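Local atomic coordinates of transcriptional repressor, TetR family (Thermus thermophilus, PDB entry 3ANP), a protein that represses transcription as a TetR-family regulator that controls fatty acid degradation and binds lauroyl-CoA. Residues Y60-L65 / F123-L128; P106-L111 / L161-A166. All blocks are in the same frame, centred on the assembly; numbering follows the deposited sequence.

Contact 1: residues Y60-L65 / F123-L128. With DCC (dodecyl-coa), chain E.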
# COMPACT_ATOMS: atom_id res chain seq x y z
N TYR A 60 17.07 -11.70 0.83
CA TYR A 60 17.81 -10.59 0.20
C TYR A 60 17.29 -9.27 0.74
O TYR A 60 18.06 -8.39 1.13
CB TYR A 60 17.63 -10.61 -1.31
CG TYR A 60 18.42 -9.53 -2.05
CD1 TYR A 60 17.93 -8.96 -3.22
CD2 TYR A 60 19.67 -9.11 -1.58
CE1 TYR A 60 18.66 -7.99 -3.92
CE2 TYR A 60 20.41 -8.14 -2.28
CZ TYR A 60 19.90 -7.59 -3.44
OH TYR A 60 20.63 -6.65 -4.12
N GLY A 61 15.97 -9.12 0.76
CA GLY A 61 15.38 -7.89 1.28
C GLY A 61 15.82 -7.61 2.70
O GLY A 61 16.10 -6.46 3.06
N SER A 62 15.87 -8.64 3.54
CA SER A 62 16.29 -8.48 4.93
C SER A 62 17.74 -8.00 4.98
O SER A 62 18.09 -7.16 5.83
CB SER A 62 16.16 -9.80 5.71
OG SER A 62 14.81 -10.19 5.76
N GLN A 63 18.57 -8.52 4.09
CA GLN A 63 19.97 -8.10 4.01
C GLN A 63 20.03 -6.63 3.62
O GLN A 63 20.76 -5.83 4.22
CB GLN A 63 20.74 -8.91 2.95
CG GLN A 63 22.15 -8.35 2.64
CD GLN A 63 22.74 -8.89 1.33
OE1 GLN A 63 22.32 -9.94 0.83
NE2 GLN A 63 23.74 -8.19 0.77
N LEU A 64 19.26 -6.25 2.61
CA LEU A 64 19.26 -4.86 2.17
C LEU A 64 18.82 -3.94 3.32
O LEU A 64 19.46 -2.92 3.60
CB LEU A 64 18.34 -4.68 0.96
CG LEU A 64 18.74 -5.35 -0.37
CD1 LEU A 64 17.61 -5.13 -1.38
CD2 LEU A 64 20.04 -4.74 -0.91
N LEU A 65 17.73 -4.31 3.99
CA LEU A 65 17.24 -3.50 5.09
C LEU A 65 18.27 -3.41 6.23
O LEU A 65 18.41 -2.37 6.85
CB LEU A 65 15.92 -4.05 5.62
CG LEU A 65 15.32 -3.25 6.79
CD1 LEU A 65 14.97 -1.84 6.29
CD2 LEU A 65 14.07 -3.94 7.33
N PHE A 123 6.29 -9.53 6.14
CA PHE A 123 6.29 -8.34 6.96
C PHE A 123 7.41 -8.35 8.00
O PHE A 123 8.09 -7.35 8.20
CB PHE A 123 4.94 -8.19 7.67
CG PHE A 123 4.77 -6.86 8.33
CD1 PHE A 123 4.30 -5.77 7.61
CD2 PHE A 123 5.13 -6.68 9.66
CE1 PHE A 123 4.19 -4.51 8.20
CE2 PHE A 123 5.02 -5.42 10.27
CZ PHE A 123 4.55 -4.34 9.54
N GLU A 124 7.59 -9.50 8.66
CA GLU A 124 8.62 -9.60 9.69
C GLU A 124 10.04 -9.58 9.13
O GLU A 124 10.97 -9.17 9.81
CB GLU A 124 8.43 -10.86 10.53
CG GLU A 124 7.14 -10.84 11.36
CD GLU A 124 7.05 -12.03 12.29
OE1 GLU A 124 7.94 -12.16 13.15
OE2 GLU A 124 6.10 -12.82 12.16
N ALA A 125 10.19 -10.03 7.89
CA ALA A 125 11.51 -10.04 7.27
C ALA A 125 11.91 -8.66 6.75
O ALA A 125 13.08 -8.42 6.48
CB ALA A 125 11.53 -11.03 6.12
N LEU A 126 10.93 -7.75 6.63
CA LEU A 126 11.20 -6.42 6.08
C LEU A 126 10.62 -5.30 6.95
O LEU A 126 9.85 -4.46 6.47
CB LEU A 126 10.57 -6.34 4.67
CG LEU A 126 10.89 -7.48 3.69
CD1 LEU A 126 9.91 -7.48 2.50
CD2 LEU A 126 12.34 -7.30 3.19
N PRO A 127 11.01 -5.25 8.24
CA PRO A 127 10.50 -4.24 9.17
C PRO A 127 11.02 -2.81 8.97
O PRO A 127 11.69 -2.25 9.84
CB PRO A 127 10.89 -4.82 10.52
CG PRO A 127 12.25 -5.40 10.21
CD PRO A 127 11.98 -6.14 8.91
N LEU A 128 10.67 -2.21 7.85
CA LEU A 128 11.08 -0.83 7.56
C LEU A 128 10.40 0.15 8.52
O LEU A 128 10.99 1.15 8.93
CB LEU A 128 10.72 -0.48 6.12
CG LEU A 128 10.98 0.97 5.67
CD1 LEU A 128 12.46 1.32 5.88
CD2 LEU A 128 10.56 1.11 4.19
C2 DCC E . 1.57 -8.67 21.88
C4 DCC E . 1.80 -6.56 20.97
C5 DCC E . 3.18 -6.67 21.04
C6 DCC E . 3.72 -7.85 21.56
C8 DCC E . 2.69 -4.76 20.20
C10 DCC E . 12.91 -2.90 1.91
C11 DCC E . 13.80 -3.49 0.81
C12 DCC E . 15.25 -3.03 0.98
N9 DCC E . 1.54 -5.36 20.45
N7 DCC E . 3.70 -5.55 20.57
N3 DCC E . 1.03 -7.57 21.39
N1 DCC E . 2.88 -8.82 21.96
N6 DCC E . 5.03 -8.00 21.65
C1' DCC E . 0.19 -4.80 20.20
C2' DCC E . 0.25 -3.65 19.19
O2' DCC E . 0.79 -2.49 19.81
C3' DCC E . -1.26 -3.47 18.99
O3' DCC E . -1.81 -2.74 20.09
C4' DCC E . -1.77 -4.92 19.03
O4' DCC E . -0.66 -5.72 19.50
C5' DCC E . -2.17 -5.33 17.61
O5' DCC E . -1.07 -5.14 16.71
P1 DCC E . -1.32 -5.08 15.12
O11 DCC E . -2.49 -4.21 14.83
O12 DCC E . -0.03 -4.77 14.47
O6 DCC E . -1.74 -6.59 14.75
P2 DCC E . -0.64 -7.70 14.40
O21 DCC E . -1.42 -8.88 14.85
O22 DCC E . 0.50 -7.10 15.15
O7 DCC E . -0.73 -7.44 12.82
CPA DCC E . 0.16 -6.53 12.15
CPB DCC E . 0.73 -7.19 10.90
CP8 DCC E . -0.40 -7.88 10.13
CP7 DCC E . 1.78 -8.22 11.30
CP9 DCC E . 1.38 -6.13 10.01
OP3 DCC E . -1.34 -6.91 9.65
CP6 DCC E . 0.16 -8.68 8.96
OP2 DCC E . 0.56 -9.84 9.12
NP2 DCC E . 0.21 -8.05 7.79
CP5 DCC E . 0.73 -8.70 6.58
CP4 DCC E . 1.31 -7.65 5.63
CP3 DCC E . 0.23 -6.64 5.20
OP1 DCC E . -0.48 -6.09 6.03
NP1 DCC E . 0.15 -6.42 3.89
CP2 DCC E . -0.84 -5.49 3.33
CP1 DCC E . -0.43 -4.04 3.63
S DCC E . 1.06 -3.51 2.71
P3 DCC E . -2.92 -1.62 19.80
O31 DCC E . -2.35 -0.25 19.78
O32 DCC E . -3.62 -2.02 18.40
O33 DCC E . -4.04 -1.80 20.94
CA1 DCC E . 2.35 -3.85 3.84
CA2 DCC E . 3.72 -3.20 3.61
OA1 DCC E . 2.17 -4.59 4.80
CA3 DCC E . 4.57 -3.25 4.88
CA4 DCC E . 5.91 -2.53 4.71
CA5 DCC E . 6.78 -3.16 3.62
CA6 DCC E . 8.19 -2.55 3.66
CA7 DCC E . 9.11 -3.23 2.65
CA8 DCC E . 10.54 -2.70 2.78
CA9 DCC E . 11.45 -3.33 1.72
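S62 and A125 meet where helix 116-125 ends against helix 54-77: S62 OG gives a hydrogen bond of 2.6 Å to A125 O, tilted 22° from the carbonyl plane. The same hydroxyl is also hydrogen-bonded to L58 O in its own helix, so its single proton is probably shared between the two carbonyls. The rest of the contact is apolar. L65 holds CG anti to the backbone N (chi1 -180°), and its CD2 presses on P127 CD at 3.4 Å, a tight fit in which the two side chains cross obliquely; its other methyl, CD1, meets L128 CD1. L126 reaches back to lay CD2 on G61 C at 3.5 Å. The ligand runs along this junction. L64 CB touches the tail end, C12, at 3.5 Å, while F123 offers a ring face whose centre lies under the pantetheine methyl CP9, 3.5 Å above the plane. An alanine at F123 would probably open a gap beneath CP9 and leave CA3 without its neighbour CE1. One hydroxyl thus pins the helix end, and the acyl chain gets an oily wall from F123 at CA3, CB of L126 and L128 along CA6 to CA8, and L64 at C12.

Contact 2: residues P106-L111 / L161-A166. With DCC (dodecyl-coa), chain E.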
# COMPACT_ATOMS: atom_id res chain seq x y z
N PRO A 106 8.66 -9.07 -7.40
CA PRO A 106 7.98 -10.27 -6.90
C PRO A 106 8.04 -10.36 -5.38
O PRO A 106 7.19 -10.98 -4.74
CB PRO A 106 8.70 -11.42 -7.61
CG PRO A 106 10.04 -10.82 -7.98
CD PRO A 106 9.68 -9.43 -8.41
N MSE A 107 9.06 -9.74 -4.80
CA MSE A 107 9.19 -9.73 -3.36
C MSE A 107 8.06 -8.89 -2.75
O MSE A 107 7.44 -9.30 -1.77
CB MSE A 107 10.56 -9.17 -2.96
CG MSE A 107 10.83 -9.34 -1.48
SE MSE A 107 12.33 -8.30 -0.84
CE MSE A 107 11.51 -6.56 -0.91
N PHE A 108 7.78 -7.73 -3.34
CA PHE A 108 6.72 -6.85 -2.84
C PHE A 108 5.35 -7.54 -2.86
O PHE A 108 4.53 -7.34 -1.97
CB PHE A 108 6.61 -5.55 -3.67
CG PHE A 108 7.79 -4.61 -3.52
CD1 PHE A 108 8.51 -4.51 -2.32
CD2 PHE A 108 8.15 -3.77 -4.58
CE1 PHE A 108 9.56 -3.60 -2.17
CE2 PHE A 108 9.20 -2.84 -4.45
CZ PHE A 108 9.90 -2.76 -3.24
N TYR A 109 5.07 -8.34 -3.89
CA TYR A 109 3.78 -9.03 -3.95
C TYR A 109 3.60 -10.00 -2.79
O TYR A 109 2.48 -10.28 -2.37
CB TYR A 109 3.61 -9.77 -5.28
CG TYR A 109 3.24 -8.86 -6.41
CD1 TYR A 109 2.04 -8.14 -6.39
CD2 TYR A 109 4.10 -8.68 -7.49
CE1 TYR A 109 1.71 -7.26 -7.43
CE2 TYR A 109 3.78 -7.81 -8.52
CZ TYR A 109 2.59 -7.10 -8.49
OH TYR A 109 2.28 -6.26 -9.53
N GLU A 110 4.70 -10.52 -2.26
CA GLU A 110 4.64 -11.46 -1.15
C GLU A 110 4.03 -10.81 0.09
O GLU A 110 3.43 -11.48 0.91
CB GLU A 110 6.05 -12.01 -0.88
CG GLU A 110 6.13 -13.16 0.09
CD GLU A 110 5.37 -14.43 -0.33
OE1 GLU A 110 4.99 -14.57 -1.51
OE2 GLU A 110 5.18 -15.29 0.54
N LEU A 111 4.17 -9.49 0.23
CA LEU A 111 3.58 -8.79 1.36
C LEU A 111 2.05 -8.75 1.19
O LEU A 111 1.33 -8.38 2.10
CB LEU A 111 4.14 -7.36 1.46
CG LEU A 111 5.57 -7.33 1.98
CD1 LEU A 111 6.33 -6.13 1.46
CD2 LEU A 111 5.51 -7.34 3.51
N LEU A 161 3.42 3.53 2.93
CA LEU A 161 3.39 4.43 1.77
C LEU A 161 4.56 4.13 0.84
O LEU A 161 4.39 4.15 -0.37
CB LEU A 161 3.47 5.90 2.19
CG LEU A 161 2.16 6.56 2.59
CD1 LEU A 161 2.40 8.05 2.81
CD2 LEU A 161 1.13 6.35 1.50
N TYR A 162 5.74 3.90 1.42
CA TYR A 162 6.91 3.57 0.59
C TYR A 162 6.57 2.32 -0.22
O TYR A 162 6.81 2.25 -1.43
CB TYR A 162 8.16 3.26 1.45
CG TYR A 162 9.15 2.37 0.69
CD1 TYR A 162 9.90 2.88 -0.38
CD2 TYR A 162 9.24 1.01 0.97
CE1 TYR A 162 10.71 2.03 -1.16
CE2 TYR A 162 10.04 0.16 0.19
CZ TYR A 162 10.76 0.67 -0.88
OH TYR A 162 11.51 -0.18 -1.67
N PHE A 163 6.01 1.33 0.48
CA PHE A 163 5.64 0.08 -0.17
C PHE A 163 4.70 0.25 -1.36
O PHE A 163 4.98 -0.25 -2.45
CB PHE A 163 4.99 -0.88 0.84
CG PHE A 163 4.35 -2.08 0.20
CD1 PHE A 163 5.12 -3.13 -0.28
CD2 PHE A 163 2.98 -2.14 0.03
CE1 PHE A 163 4.52 -4.21 -0.94
CE2 PHE A 163 2.39 -3.21 -0.62
CZ PHE A 163 3.16 -4.24 -1.10
N LEU A 164 3.58 0.95 -1.17
CA LEU A 164 2.62 1.12 -2.26
C LEU A 164 3.22 1.94 -3.40
O LEU A 164 3.00 1.62 -4.57
CB LEU A 164 1.34 1.78 -1.78
CG LEU A 164 0.17 1.83 -2.78
CD1 LEU A 164 -0.23 0.42 -3.22
CD2 LEU A 164 -1.02 2.51 -2.11
N SER A 165 3.98 2.98 -3.07
CA SER A 165 4.61 3.80 -4.12
C SER A 165 5.63 3.00 -4.93
O SER A 165 5.69 3.11 -6.16
CB SER A 165 5.31 5.03 -3.51
OG SER A 165 4.36 5.97 -3.03
N ALA A 166 6.45 2.22 -4.24
CA ALA A 166 7.50 1.42 -4.88
C ALA A 166 6.91 0.32 -5.75
O ALA A 166 7.38 0.06 -6.86
CB ALA A 166 8.42 0.82 -3.81
C2 DCC E . 1.57 -8.67 21.88
C4 DCC E . 1.80 -6.56 20.97
C5 DCC E . 3.18 -6.67 21.04
C6 DCC E . 3.72 -7.85 21.56
C8 DCC E . 2.69 -4.76 20.20
C10 DCC E . 12.91 -2.90 1.91
C11 DCC E . 13.80 -3.49 0.81
C12 DCC E . 15.25 -3.03 0.98
N9 DCC E . 1.54 -5.36 20.45
N7 DCC E . 3.70 -5.55 20.57
N3 DCC E . 1.03 -7.57 21.39
N1 DCC E . 2.88 -8.82 21.96
N6 DCC E . 5.03 -8.00 21.65
C1' DCC E . 0.19 -4.80 20.20
C2' DCC E . 0.25 -3.65 19.19
O2' DCC E . 0.79 -2.49 19.81
C3' DCC E . -1.26 -3.47 18.99
O3' DCC E . -1.81 -2.74 20.09
C4' DCC E . -1.77 -4.92 19.03
O4' DCC E . -0.66 -5.72 19.50
C5' DCC E . -2.17 -5.33 17.61
O5' DCC E . -1.07 -5.14 16.71
P1 DCC E . -1.32 -5.08 15.12
O11 DCC E . -2.49 -4.21 14.83
O12 DCC E . -0.03 -4.77 14.47
O6 DCC E . -1.74 -6.59 14.75
P2 DCC E . -0.64 -7.70 14.40
O21 DCC E . -1.42 -8.88 14.85
O22 DCC E . 0.50 -7.10 15.15
O7 DCC E . -0.73 -7.44 12.82
CPA DCC E . 0.16 -6.53 12.15
CPB DCC E . 0.73 -7.19 10.90
CP8 DCC E . -0.40 -7.88 10.13
CP7 DCC E . 1.78 -8.22 11.30
CP9 DCC E . 1.38 -6.13 10.01
OP3 DCC E . -1.34 -6.91 9.65
CP6 DCC E . 0.16 -8.68 8.96
OP2 DCC E . 0.56 -9.84 9.12
NP2 DCC E . 0.21 -8.05 7.79
CP5 DCC E . 0.73 -8.70 6.58
CP4 DCC E . 1.31 -7.65 5.63
CP3 DCC E . 0.23 -6.64 5.20
OP1 DCC E . -0.48 -6.09 6.03
NP1 DCC E . 0.15 -6.42 3.89
CP2 DCC E . -0.84 -5.49 3.33
CP1 DCC E . -0.43 -4.04 3.63
S DCC E . 1.06 -3.51 2.71
P3 DCC E . -2.92 -1.62 19.80
O31 DCC E . -2.35 -0.25 19.78
O32 DCC E . -3.62 -2.02 18.40
O33 DCC E . -4.04 -1.80 20.94
CA1 DCC E . 2.35 -3.85 3.84
CA2 DCC E . 3.72 -3.20 3.61
OA1 DCC E . 2.17 -4.59 4.80
CA3 DCC E . 4.57 -3.25 4.88
CA4 DCC E . 5.91 -2.53 4.71
CA5 DCC E . 6.78 -3.16 3.62
CA6 DCC E . 8.19 -2.55 3.66
CA7 DCC E . 9.11 -3.23 2.65
CA8 DCC E . 10.54 -2.70 2.78
CA9 DCC E . 11.45 -3.33 1.72
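F108 and F163 have the closest CA atoms across the segments, 7.5 Å apart, where helix segments 106-110 and 161-166 run with axes 10.8 Å apart and their directions 133° from each other. Across that separation it is the side chains that do the touching. The F163 ring turns its edge to the face of F108 in an offset edge-to-face pair, the planes at 89° and the centroids 5.9 Å apart. F163 starts with CG anti to the backbone N (chi1 169°), and the ring goes on to bring CE1 within 3.3 Å of F108 O, which sits at the ring edge near its plane. L111 slides past F163 in the opposite direction and sets CD1 against the same CE1 at 3.6 Å. Farther out on F108, the Y162 hydroxyl comes to the edge of the ring, OH 3.4 Å from CZ; its hydrogen bond goes to T97 OG1, and against F108 it packs. A166 CB fills in against CE2 and CZ of F108. The ligand lies over one face of F163: CA2 rests on it, and the thioester S stands 3.6 Å from CD2. Just beyond, the ligand amide NP1 donates to L111 O over 2.9 Å in a slightly bent bond. The chemistry divides cleanly: a buried set of aromatic and aliphatic groups joins the helices and receives the acyl chain, while the backbone carbonyl of L111 gives the pantetheine arm one polar hold, at the amide two carbons before the thioester sulfur.

In the fold
The two contacts sit side by side, centres about 12 Å apart, and both touch the lauroyl-CoA; their segments alternate along the chain. They also meet directly: L128 CD2 packs on Y162 CD2 at 3.5 Å, F123 N lies 3.5 Å from L111 CD2, and G61 CA is 3.7 Å from SE of M107, a selenomethionine. The acyl chain touches both, and L64, F123 and L126 of contact 1 and L111, Y162 and F163 of contact 2 belong to the ligand's pocket. Polar parts of the ligand are held from elsewhere as well, by R156 and by R168, T173 and R176 of the second subunit, so the bound ligand bridges the dimer.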